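Local coordinates for MaoC family protein (Mycobacterium tuberculosis H37Rv, PDB 3KHP) that probably catalyses the reversible dehydration of (3R)-hydroxyacyl thioesters to enoyl thioesters, as other MaoC-type hydratases with the hot dog fold do, at residues Val52-Gly57 with Ala238-Val243; Cys233-Ala238 with Thr255-Arg260; Trp216-Leu221 with Pro225-His230; Asp187-Met192 with Arg286-Gly291. All coordinates share one frame; numbering follows the deposited sequence.

Contact 1. Residues Val52-Gly57 with Ala238-Val243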
loop_
_atom_site.group_PDB
_atom_site.type_symbol
_atom_site.label_atom_id
_atom_site.label_comp_id
_atom_site.label_asym_id
_atom_site.label_seq_id
_atom_site.Cartn_x
_atom_site.Cartn_y
_atom_site.Cartn_z
ATOM N N VAL A 52 5.481 -2.798 4.948
ATOM C CA VAL A 52 6.581 -2.888 5.878
ATOM C C VAL A 52 7.917 -3.077 5.145
ATOM O O VAL A 52 8.931 -3.504 5.717
ATOM C CB VAL A 52 6.321 -3.954 6.959
ATOM C CG1 VAL A 52 5.123 -3.528 7.826
ATOM C CG2 VAL A 52 6.121 -5.375 6.358
ATOM N N GLY A 53 7.900 -2.705 3.871
ATOM C CA GLY A 53 9.099 -2.453 3.137
ATOM C C GLY A 53 9.665 -3.595 2.291
ATOM O O GLY A 53 10.755 -3.470 1.769
ATOM N N ALA A 54 8.953 -4.705 2.216
ATOM C CA ALA A 54 9.312 -5.816 1.363
ATOM C C ALA A 54 9.210 -5.352 -0.081
ATOM O O ALA A 54 8.238 -4.669 -0.438
ATOM C CB ALA A 54 8.327 -7.001 1.611
ATOM N N GLY A 55 10.182 -5.761 -0.908
ATOM C CA GLY A 55 10.279 -5.328 -2.317
ATOM C C GLY A 55 10.604 -6.458 -3.307
ATOM O O GLY A 55 10.229 -7.633 -3.124
ATOM N N THR A 56 11.320 -6.096 -4.366
ATOM C CA THR A 56 11.762 -7.058 -5.371
ATOM C C THR A 56 12.741 -8.100 -4.843
ATOM O O THR A 56 12.983 -9.051 -5.486
ATOM C CB THR A 56 12.408 -6.325 -6.523
ATOM O OG1 THR A 56 13.480 -5.490 -6.034
ATOM C CG2 THR A 56 11.333 -5.495 -7.252
ATOM N N GLY A 57 13.256 -7.927 -3.639
ATOM C CA GLY A 57 14.281 -8.784 -3.085
ATOM C C GLY A 57 13.714 -9.979 -2.395
ATOM O O GLY A 57 14.429 -10.969 -2.138
ATOM N N ALA A 238 11.299 -4.648 11.637
ATOM C CA ALA A 238 12.103 -5.502 12.506
ATOM C C ALA A 238 11.688 -6.960 12.282
ATOM O O ALA A 238 12.532 -7.843 12.276
ATOM C CB ALA A 238 11.965 -5.128 13.972
ATOM N N GLY A 239 10.396 -7.198 12.098
ATOM C CA GLY A 239 9.888 -8.546 11.843
ATOM C C GLY A 239 10.460 -9.221 10.586
ATOM O O GLY A 239 10.667 -10.431 10.564
ATOM N N ARG A 240 10.676 -8.428 9.543
ATOM C CA ARG A 240 11.282 -8.906 8.312
ATOM C C ARG A 240 12.732 -9.259 8.571
ATOM O O ARG A 240 13.215 -10.297 8.101
ATOM C CB ARG A 240 11.235 -7.848 7.209
ATOM C CG ARG A 240 9.932 -7.753 6.474
ATOM C CD ARG A 240 10.137 -7.264 5.031
ATOM N NE ARG A 240 10.467 -5.864 5.047
ATOM C CZ ARG A 240 11.554 -5.294 4.559
ATOM N NH1 ARG A 240 12.506 -5.978 3.931
ATOM N NH2 ARG A 240 11.678 -3.980 4.710
ATOM N N ALA A 241 13.431 -8.389 9.297
ATOM C CA ALA A 241 14.817 -8.672 9.654
ATOM C C ALA A 241 14.909 -9.991 10.451
ATOM O O ALA A 241 15.854 -10.759 10.272
ATOM C CB ALA A 241 15.417 -7.544 10.404
ATOM N N LEU A 242 13.922 -10.277 11.292
ATOM C CA LEU A 242 14.019 -11.467 12.126
ATOM C C LEU A 242 13.701 -12.719 11.320
ATOM O O LEU A 242 14.343 -13.739 11.488
ATOM C CB LEU A 242 13.121 -11.343 13.364
ATOM C CG LEU A 242 13.477 -10.146 14.249
ATOM C CD1 LEU A 242 12.322 -9.836 15.209
ATOM C CD2 LEU A 242 14.812 -10.335 15.026
ATOM N N VAL A 243 12.712 -12.623 10.439
ATOM C CA VAL A 243 12.404 -13.676 9.523
ATOM C C VAL A 243 13.613 -14.082 8.677
ATOM O O VAL A 243 13.862 -15.276 8.495
ATOM C CB VAL A 243 11.282 -13.266 8.614
ATOM C CG1 VAL A 243 11.181 -14.213 7.370
ATOM C CG2 VAL A 243 10.003 -13.258 9.405
#
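R240 reaches from its helix to V52 O and holds this one carbonyl oxygen with two nitrogens presented side-on. R240 NE donates to V52 O at 2.9 Å, and R240 NH2 donates to the same V52 O at 3.0 Å. V52 O lies close to the guanidinium plane, but the two donors meet it differently: NH2 is in the carbonyl plane on a lone pair, whereas NE comes from above that plane. The chain of R240, bent at chi3 (-73°), turns the NE edge of the group to the carbonyl.

Van der Waals contacts accompany these bonds. The backbone after V52 passes over one guanidinium face, with G53 C and A54 N near the rim, and A54 CB rests 3.9 Å from R240 CD.

G53, with positive phi, is the C-prime residue of a Schellman motif that ends helix 42-51. The positive charge of R240 therefore sits beside a helix C-terminus, where it would probably be favoured by the helix dipole. R240 also touches D58 and L74 of nearby loops and M192 of strand 188-192, while A238 and L242, on the same helix 231-245, face strands 271-279 and 282-289.

Contact 2. Residues Cys233-Ala238 with Thr255-Arg260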
loop_
_atom_site.group_PDB
_atom_site.type_symbol
_atom_site.label_atom_id
_atom_site.label_comp_id
_atom_site.label_asym_id
_atom_site.label_seq_id
_atom_site.Cartn_x
_atom_site.Cartn_y
_atom_site.Cartn_z
ATOM N N CYS A 233 4.560 -0.279 11.821
ATOM C CA CYS A 233 5.310 -0.440 10.594
ATOM C C CYS A 233 6.760 -0.784 10.954
ATOM O O CYS A 233 7.303 -1.763 10.454
ATOM C CB CYS A 233 5.234 0.792 9.730
ATOM S SG CYS A 233 6.165 0.628 8.208
ATOM N N THR A 234 7.351 0.003 11.851
ATOM C CA THR A 234 8.636 -0.299 12.450
ATOM C C THR A 234 8.727 -1.738 12.962
ATOM O O THR A 234 9.714 -2.441 12.737
ATOM C CB THR A 234 8.925 0.672 13.614
ATOM O OG1 THR A 234 8.921 2.014 13.115
ATOM C CG2 THR A 234 10.229 0.434 14.227
ATOM N N TYR A 235 7.700 -2.166 13.662
ATOM C CA TYR A 235 7.615 -3.515 14.190
ATOM C C TYR A 235 7.608 -4.572 13.065
ATOM O O TYR A 235 8.313 -5.562 13.140
ATOM C CB TYR A 235 6.354 -3.607 14.998
ATOM C CG TYR A 235 6.039 -4.882 15.715
ATOM C CD1 TYR A 235 6.681 -5.214 16.916
ATOM C CD2 TYR A 235 5.001 -5.692 15.281
ATOM C CE1 TYR A 235 6.330 -6.362 17.625
ATOM C CE2 TYR A 235 4.651 -6.833 15.981
ATOM C CZ TYR A 235 5.312 -7.152 17.161
ATOM O OH TYR A 235 4.900 -8.268 17.892
ATOM N N GLY A 236 6.854 -4.316 12.013
ATOM C CA GLY A 236 6.894 -5.171 10.819
ATOM C C GLY A 236 8.253 -5.194 10.123
ATOM O O GLY A 236 8.649 -6.219 9.578
ATOM N N VAL A 237 8.970 -4.072 10.141
ATOM C CA VAL A 237 10.287 -4.009 9.512
ATOM C C VAL A 237 11.264 -4.857 10.320
ATOM O O VAL A 237 11.933 -5.720 9.761
ATOM C CB VAL A 237 10.836 -2.585 9.361
ATOM C CG1 VAL A 237 12.237 -2.651 8.826
ATOM C CG2 VAL A 237 9.931 -1.714 8.415
ATOM N N ALA A 238 11.299 -4.648 11.637
ATOM C CA ALA A 238 12.103 -5.502 12.506
ATOM C C ALA A 238 11.688 -6.960 12.282
ATOM O O ALA A 238 12.532 -7.843 12.276
ATOM C CB ALA A 238 11.965 -5.128 13.972
ATOM N N THR A 255 7.810 -17.829 15.636
ATOM C CA THR A 255 6.669 -18.197 16.481
ATOM C C THR A 255 6.100 -16.990 17.256
ATOM O O THR A 255 4.884 -16.745 17.237
ATOM C CB THR A 255 7.093 -19.302 17.452
ATOM O OG1 THR A 255 7.475 -20.446 16.680
ATOM C CG2 THR A 255 5.926 -19.713 18.364
ATOM N N SER A 256 6.964 -16.246 17.933
ATOM C CA SER A 256 6.514 -15.077 18.680
ATOM C C SER A 256 7.503 -13.934 18.512
ATOM O O SER A 256 8.681 -14.189 18.381
ATOM C CB SER A 256 6.385 -15.410 20.180
ATOM O OG SER A 256 7.670 -15.752 20.735
ATOM N N ILE A 257 7.006 -12.702 18.606
ATOM C CA ILE A 257 7.822 -11.482 18.630
ATOM C C ILE A 257 7.184 -10.453 19.577
ATOM O O ILE A 257 6.002 -10.187 19.484
ATOM C CB ILE A 257 7.850 -10.783 17.256
ATOM C CG1 ILE A 257 8.318 -11.736 16.149
ATOM C CG2 ILE A 257 8.710 -9.506 17.300
ATOM C CD1 ILE A 257 7.974 -11.227 14.717
ATOM N N ALA A 258 7.986 -9.837 20.429
ATOM C CA ALA A 258 7.522 -8.833 21.351
ATOM C C ALA A 258 8.529 -7.733 21.375
ATOM O O ALA A 258 9.750 -7.999 21.334
ATOM C CB ALA A 258 7.349 -9.432 22.849
ATOM N N ALA A 259 8.049 -6.496 21.464
ATOM C CA ALA A 259 8.951 -5.382 21.639
ATOM C C ALA A 259 8.256 -4.173 22.271
ATOM O O ALA A 259 7.039 -4.047 22.197
ATOM C CB ALA A 259 9.589 -5.001 20.317
ATOM N N ARG A 260 9.069 -3.310 22.856
ATOM C CA ARG A 260 8.642 -2.051 23.448
ATOM C C ARG A 260 8.988 -0.855 22.552
ATOM O O ARG A 260 10.109 -0.737 22.113
ATOM C CB ARG A 260 9.313 -1.872 24.807
ATOM C CG ARG A 260 8.815 -0.651 25.601
ATOM C CD ARG A 260 9.086 -0.814 27.115
ATOM N NE ARG A 260 10.499 -0.993 27.413
ATOM C CZ ARG A 260 11.389 -0.013 27.592
ATOM N NH1 ARG A 260 11.042 1.259 27.490
ATOM N NH2 ARG A 260 12.648 -0.311 27.884
#
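Y235 spans the gap between helix and strand with its ring, and its hydroxyl ends on the backbone of I257. From CB, the ring carbon CG is anti to the backbone N (chi1 -177°), which carries the aromatic group off the helix and brings its far end down to strand 255-260. CE1 makes the apolar contacts: it lies 4.0 Å from I257 CG2 and, less closely, 4.4 Å from A259 CB. A259 N is near the plane of the ring, by its edge. Beyond CE1, CZ comes 3.9 Å from I257 O, and at the tip Y235 OH donates a hydrogen bond to I257 O at 2.7 Å. The hydroxyl approaches from well above the carbonyl plane, 54° out of it, so the bond does not follow a lone pair.

This is the core of a hot dog fold, in which a long helix, here 231-245, lies against a curved antiparallel sheet. The segment axes approach to 10.2 Å and run at 132° to each other, a separation that the Y235 ring bridges. I257 and A259 both point toward the helix, while A258 between them points away. Y235 also packs on Q104 and I106 of the adjoining strand 103-108 and on T76 of a loop.

Contact 3. Residues Trp216-Leu221 with Pro225-His230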
loop_
_atom_site.group_PDB
_atom_site.type_symbol
_atom_site.label_atom_id
_atom_site.label_comp_id
_atom_site.label_asym_id
_atom_site.label_seq_id
_atom_site.Cartn_x
_atom_site.Cartn_y
_atom_site.Cartn_z
ATOM N N TRP A 216 0.585 18.821 8.357
ATOM C CA TRP A 216 -0.152 19.812 9.135
ATOM C C TRP A 216 -0.459 19.231 10.506
ATOM O O TRP A 216 -0.060 19.794 11.531
ATOM C CB TRP A 216 -1.446 20.200 8.446
ATOM C CG TRP A 216 -2.109 21.319 9.085
ATOM C CD1 TRP A 216 -1.915 22.648 8.811
ATOM C CD2 TRP A 216 -3.090 21.258 10.109
ATOM N NE1 TRP A 216 -2.721 23.405 9.595
ATOM C CE2 TRP A 216 -3.457 22.588 10.409
ATOM C CE3 TRP A 216 -3.697 20.218 10.802
ATOM C CZ2 TRP A 216 -4.403 22.909 11.388
ATOM C CZ3 TRP A 216 -4.641 20.528 11.789
ATOM C CH2 TRP A 216 -4.974 21.872 12.077
ATOM N N PHE A 217 -1.118 18.074 10.492
ATOM C CA PHE A 217 -1.552 17.441 11.697
ATOM C C PHE A 217 -0.385 17.022 12.569
ATOM O O PHE A 217 -0.417 17.196 13.788
ATOM C CB PHE A 217 -2.367 16.213 11.377
ATOM C CG PHE A 217 -2.930 15.565 12.576
ATOM C CD1 PHE A 217 -4.206 15.905 13.043
ATOM C CD2 PHE A 217 -2.186 14.635 13.278
ATOM C CE1 PHE A 217 -4.709 15.292 14.232
ATOM C CE2 PHE A 217 -2.671 14.048 14.438
ATOM C CZ PHE A 217 -3.927 14.386 14.914
ATOM N N ALA A 218 0.624 16.434 11.940
ATOM C CA ALA A 218 1.754 15.887 12.638
ATOM C C ALA A 218 2.370 16.987 13.461
ATOM O O ALA A 218 2.763 16.762 14.594
ATOM C CB ALA A 218 2.801 15.309 11.649
ATOM N N THR A 219 2.471 18.175 12.887
ATOM C CA THR A 219 3.076 19.296 13.617
ATOM C C THR A 219 2.089 20.106 14.529
ATOM O O THR A 219 2.415 20.405 15.669
ATOM C CB THR A 219 3.828 20.243 12.706
ATOM O OG1 THR A 219 4.422 21.265 13.525
ATOM C CG2 THR A 219 2.946 20.897 11.720
ATOM N N GLN A 220 0.905 20.405 14.026
ATOM C CA GLN A 220 -0.003 21.318 14.692
ATOM C C GLN A 220 -0.701 20.672 15.894
ATOM O O GLN A 220 -0.978 21.355 16.893
ATOM C CB GLN A 220 -1.057 21.851 13.709
ATOM C CG GLN A 220 -0.487 22.723 12.622
ATOM C CD GLN A 220 -0.570 24.182 12.996
ATOM O OE1 GLN A 220 -1.640 24.787 12.925
ATOM N NE2 GLN A 220 0.548 24.742 13.437
ATOM N N LEU A 221 -0.991 19.390 15.808
ATOM C CA LEU A 221 -1.561 18.659 16.940
ATOM C C LEU A 221 -0.588 17.796 17.694
ATOM O O LEU A 221 -0.745 17.654 18.897
ATOM C CB LEU A 221 -2.789 17.834 16.506
ATOM C CG LEU A 221 -3.892 18.883 16.271
ATOM C CD1 LEU A 221 -4.660 18.655 15.061
ATOM C CD2 LEU A 221 -4.773 18.983 17.496
ATOM N N PRO A 225 8.291 17.515 13.552
ATOM C CA PRO A 225 8.701 18.265 12.376
ATOM C C PRO A 225 8.030 17.762 11.117
ATOM O O PRO A 225 7.788 18.540 10.156
ATOM C CB PRO A 225 10.222 17.990 12.288
ATOM C CG PRO A 225 10.621 17.559 13.671
ATOM C CD PRO A 225 9.417 16.891 14.266
ATOM N N LYS A 226 7.792 16.441 11.122
ATOM C CA LYS A 226 7.113 15.762 10.062
ATOM C C LYS A 226 6.358 14.505 10.548
ATOM O O LYS A 226 6.537 14.018 11.658
ATOM C CB LYS A 226 8.099 15.448 8.941
ATOM C CG LYS A 226 9.569 15.501 9.334
ATOM C CD LYS A 226 10.496 15.219 8.114
ATOM C CE LYS A 226 11.904 14.715 8.560
ATOM N NZ LYS A 226 12.624 15.617 9.550
ATOM N N PRO A 227 5.463 14.001 9.718
ATOM C CA PRO A 227 4.720 12.832 10.177
ATOM C C PRO A 227 5.642 11.681 10.574
ATOM O O PRO A 227 6.710 11.525 10.004
ATOM C CB PRO A 227 3.864 12.470 8.969
ATOM C CG PRO A 227 3.848 13.682 8.113
ATOM C CD PRO A 227 5.104 14.418 8.354
ATOM N N ILE A 228 5.247 10.893 11.571
ATOM C CA ILE A 228 6.097 9.829 12.042
ATOM C C ILE A 228 5.611 8.544 11.403
ATOM O O ILE A 228 4.443 8.418 11.051
ATOM C CB ILE A 228 6.112 9.726 13.580
ATOM C CG1 ILE A 228 4.733 9.309 14.111
ATOM C CG2 ILE A 228 6.555 11.045 14.195
ATOM C CD1 ILE A 228 4.653 9.164 15.646
ATOM N N LEU A 229 6.519 7.602 11.194
ATOM C CA LEU A 229 6.128 6.298 10.726
ATOM C C LEU A 229 5.297 5.589 11.808
ATOM O O LEU A 229 5.567 5.712 13.012
ATOM C CB LEU A 229 7.385 5.489 10.416
ATOM C CG LEU A 229 7.150 4.197 9.636
ATOM C CD1 LEU A 229 6.585 4.510 8.224
ATOM C CD2 LEU A 229 8.411 3.399 9.567
ATOM N N HIS A 230 4.322 4.814 11.378
ATOM C CA HIS A 230 3.514 3.982 12.298
ATOM C C HIS A 230 4.444 3.091 13.097
ATOM O O HIS A 230 5.313 2.454 12.490
ATOM C CB HIS A 230 2.605 3.043 11.545
ATOM C CG HIS A 230 1.590 3.698 10.661
ATOM N ND1 HIS A 230 1.922 4.382 9.507
ATOM C CD2 HIS A 230 0.233 3.662 10.699
ATOM C CE1 HIS A 230 0.811 4.762 8.892
ATOM N NE2 HIS A 230 -0.227 4.346 9.598
#
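In the connection that runs from helix 215-220 to the start of the long helix 231-245, A218 is set against P227. The methyl group of A218 carries the contact. A218 CB lies only 3.5 Å from P227 CA, tighter than usual for two carbons, and faces the proline ring at 4.0 Å from P227 CG. The preceding peptide is part of the same patch, with A218 CB 3.8 Å from K226 C. No hydrogen bond crosses between the two segments. The small side chain permits a close approach of the backbones, whose A218 CA and P227 CA are 4.9 Å apart.

The sequence from Y202 to A218 matches the hydratase 2 signature of this family, and A218 is the residue that closes it. Downstream of P227 the loop holds on to the same signature: I228 O is hydrogen-bonded to H212 ND1, and H230, at the N-cap position of helix 231-245, stacks its ring on that of H212 and bonds through NE2 to D207 O. At the outer end, K226 makes a cation-pi contact with F266, and on the helix W216 stacks on H67 of the second subunit.

Contact 4. Residues Asp187-Met192 with Arg286-Gly291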
loop_
_atom_site.group_PDB
_atom_site.type_symbol
_atom_site.label_atom_id
_atom_site.label_comp_id
_atom_site.label_asym_id
_atom_site.label_seq_id
_atom_site.Cartn_x
_atom_site.Cartn_y
_atom_site.Cartn_z
ATOM N N ASP A 187 25.027 -10.811 17.679
ATOM C CA ASP A 187 25.326 -11.853 16.731
ATOM C C ASP A 187 25.038 -11.394 15.294
ATOM O O ASP A 187 25.654 -11.877 14.348
ATOM C CB ASP A 187 24.489 -13.101 17.085
ATOM C CG ASP A 187 24.849 -13.674 18.459
ATOM O OD1 ASP A 187 26.032 -13.619 18.821
ATOM O OD2 ASP A 187 23.963 -14.169 19.184
ATOM N N ALA A 188 24.108 -10.462 15.123
ATOM C CA ALA A 188 23.739 -10.022 13.775
ATOM C C ALA A 188 23.116 -8.634 13.815
ATOM O O ALA A 188 22.412 -8.268 14.775
ATOM C CB ALA A 188 22.802 -11.033 13.119
ATOM N N ARG A 189 23.470 -7.844 12.809
ATOM C CA ARG A 189 22.902 -6.531 12.598
ATOM C C ARG A 189 22.303 -6.494 11.192
ATOM O O ARG A 189 23.032 -6.586 10.209
ATOM C CB ARG A 189 23.971 -5.454 12.763
ATOM C CG ARG A 189 23.410 -4.039 12.838
ATOM C CD ARG A 189 24.517 -2.991 12.928
ATOM N NE ARG A 189 25.075 -2.909 14.273
ATOM C CZ ARG A 189 24.639 -2.079 15.215
ATOM N NH1 ARG A 189 23.626 -1.240 14.964
ATOM N NH2 ARG A 189 25.212 -2.091 16.411
ATOM N N ILE A 190 20.973 -6.371 11.123
ATOM C CA ILE A 190 20.259 -6.330 9.866
ATOM C C ILE A 190 19.685 -4.941 9.668
ATOM O O ILE A 190 18.787 -4.539 10.383
ATOM C CB ILE A 190 19.155 -7.355 9.825
ATOM C CG1 ILE A 190 19.662 -8.682 10.367
ATOM C CG2 ILE A 190 18.570 -7.483 8.381
ATOM C CD1 ILE A 190 20.821 -9.250 9.607
ATOM N N ASP A 191 20.261 -4.205 8.721
ATOM C CA ASP A 191 19.756 -2.915 8.306
ATOM C C ASP A 191 18.630 -3.043 7.305
ATOM O O ASP A 191 18.723 -3.793 6.331
ATOM C CB ASP A 191 20.866 -2.087 7.680
ATOM C CG ASP A 191 21.858 -1.589 8.697
ATOM O OD1 ASP A 191 21.578 -1.726 9.893
ATOM O OD2 ASP A 191 22.924 -1.070 8.305
ATOM N N MET A 192 17.555 -2.301 7.541
ATOM C CA MET A 192 16.446 -2.253 6.613
ATOM C C MET A 192 16.097 -0.799 6.377
ATOM O O MET A 192 15.757 -0.058 7.296
ATOM C CB MET A 192 15.250 -2.992 7.175
ATOM C CG MET A 192 15.415 -4.477 7.328
ATOM S SD MET A 192 15.271 -5.346 5.780
ATOM C CE MET A 192 15.189 -7.048 6.387
ATOM N N ARG A 286 17.093 -5.409 19.591
ATOM C CA ARG A 286 16.645 -4.036 19.528
ATOM C C ARG A 286 16.640 -3.597 18.094
ATOM O O ARG A 286 17.373 -4.139 17.271
ATOM C CB ARG A 286 17.579 -3.105 20.277
ATOM C CG ARG A 286 17.626 -3.335 21.738
ATOM C CD ARG A 286 18.340 -2.170 22.467
ATOM N NE ARG A 286 19.704 -2.524 22.794
ATOM C CZ ARG A 286 20.116 -3.034 23.956
ATOM N NH1 ARG A 286 19.281 -3.252 24.967
ATOM N NH2 ARG A 286 21.395 -3.327 24.101
ATOM N N THR A 287 15.839 -2.571 17.821
ATOM C CA THR A 287 15.938 -1.833 16.570
ATOM C C THR A 287 16.319 -0.390 16.872
ATOM O O THR A 287 15.799 0.175 17.804
ATOM C CB THR A 287 14.640 -1.943 15.820
ATOM O OG1 THR A 287 14.345 -3.340 15.662
ATOM C CG2 THR A 287 14.741 -1.281 14.468
ATOM N N GLU A 288 17.225 0.180 16.084
ATOM C CA GLU A 288 17.752 1.516 16.304
ATOM C C GLU A 288 17.893 2.240 14.990
ATOM O O GLU A 288 17.943 1.617 13.945
ATOM C CB GLU A 288 19.177 1.483 16.908
ATOM C CG GLU A 288 19.481 0.371 17.879
ATOM C CD GLU A 288 20.991 0.227 18.264
ATOM O OE1 GLU A 288 21.910 0.408 17.417
ATOM O OE2 GLU A 288 21.220 -0.106 19.447
ATOM N N VAL A 289 18.070 3.542 15.060
ATOM C CA VAL A 289 18.422 4.337 13.908
ATOM C C VAL A 289 19.782 4.940 14.178
ATOM O O VAL A 289 19.920 5.732 15.112
ATOM C CB VAL A 289 17.453 5.479 13.692
ATOM C CG1 VAL A 289 17.923 6.356 12.528
ATOM C CG2 VAL A 289 16.062 4.934 13.503
ATOM N N ALA A 290 20.780 4.543 13.389
ATOM C CA ALA A 290 22.156 5.029 13.551
ATOM C C ALA A 290 22.140 6.547 13.540
ATOM O O ALA A 290 21.450 7.149 12.712
ATOM C CB ALA A 290 23.068 4.486 12.417
ATOM N N GLY A 291 22.889 7.168 14.452
ATOM C CA GLY A 291 22.864 8.648 14.617
ATOM C C GLY A 291 23.631 9.431 13.550
ATOM O O GLY A 291 24.457 8.860 12.831
HETATM O O HOH W 1 24.199 -1.341 18.768
#
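The guanidinium group of R189 meets the carboxylate of E288 at its edge: E288 OE1 lies near the guanidinium plane, beside NH1. The two flat groups are not coplanar but turned 52° from each other. The contact belongs to the outer part of the antiparallel hot dog sheet, where strand 188-192 is the outermost within this chain and strand 282-289 lies two places in. Strand 271-279 runs between them, antiparallel to both, so the two side chains meet across it on the surface of the sheet.

R189 NH1 and E288 OE1 form a salt bridge at 3.4 Å, with a hydrogen bond that is fairly straight (162°) but long and weak. The extended start of the arginine, with CG anti to the backbone N (chi1 -168°), and its bend at chi3 carry the group over the middle strand, where R189 packs on S272 and V274. E288, crossing it at about a right angle, leans on V299 of the strand on its other flank and on A297. R189 is modelled in two conformers; the weak bridge and the water link described here belong to one of them and are doubtful to that extent. Backbone bonds tie both strands to 271-279, from I190 to T273 and from R286 to V274.

In this conformer a water closes a second path between the two charged groups: it accepts from R189 NH2 at 2.7 Å and donates to E288 OE1 at 3.2 Å.

Contacts 1, 2 and 4 gather about helix 231-245 and the antiparallel sheet it packs against, with centres 11 to 13 Å apart. Contacts 1 and 2 share the helix itself, including A238, whose CB touches T287 of contact 4. Contact 3, 22 to 25 Å away between centres, lies in the connection leading into the helix; it meets contact 2 through L229 and T234, while its nearest atoms are about 8 Å from contacts 1 and 4. Along the chain it closes before contact 2 opens, and both are nested inside the loop of contact 4. Contact 1 alone has a segment in the MFE-2 N-terminal range; the segments of the other three all lie in the MaoC-like range.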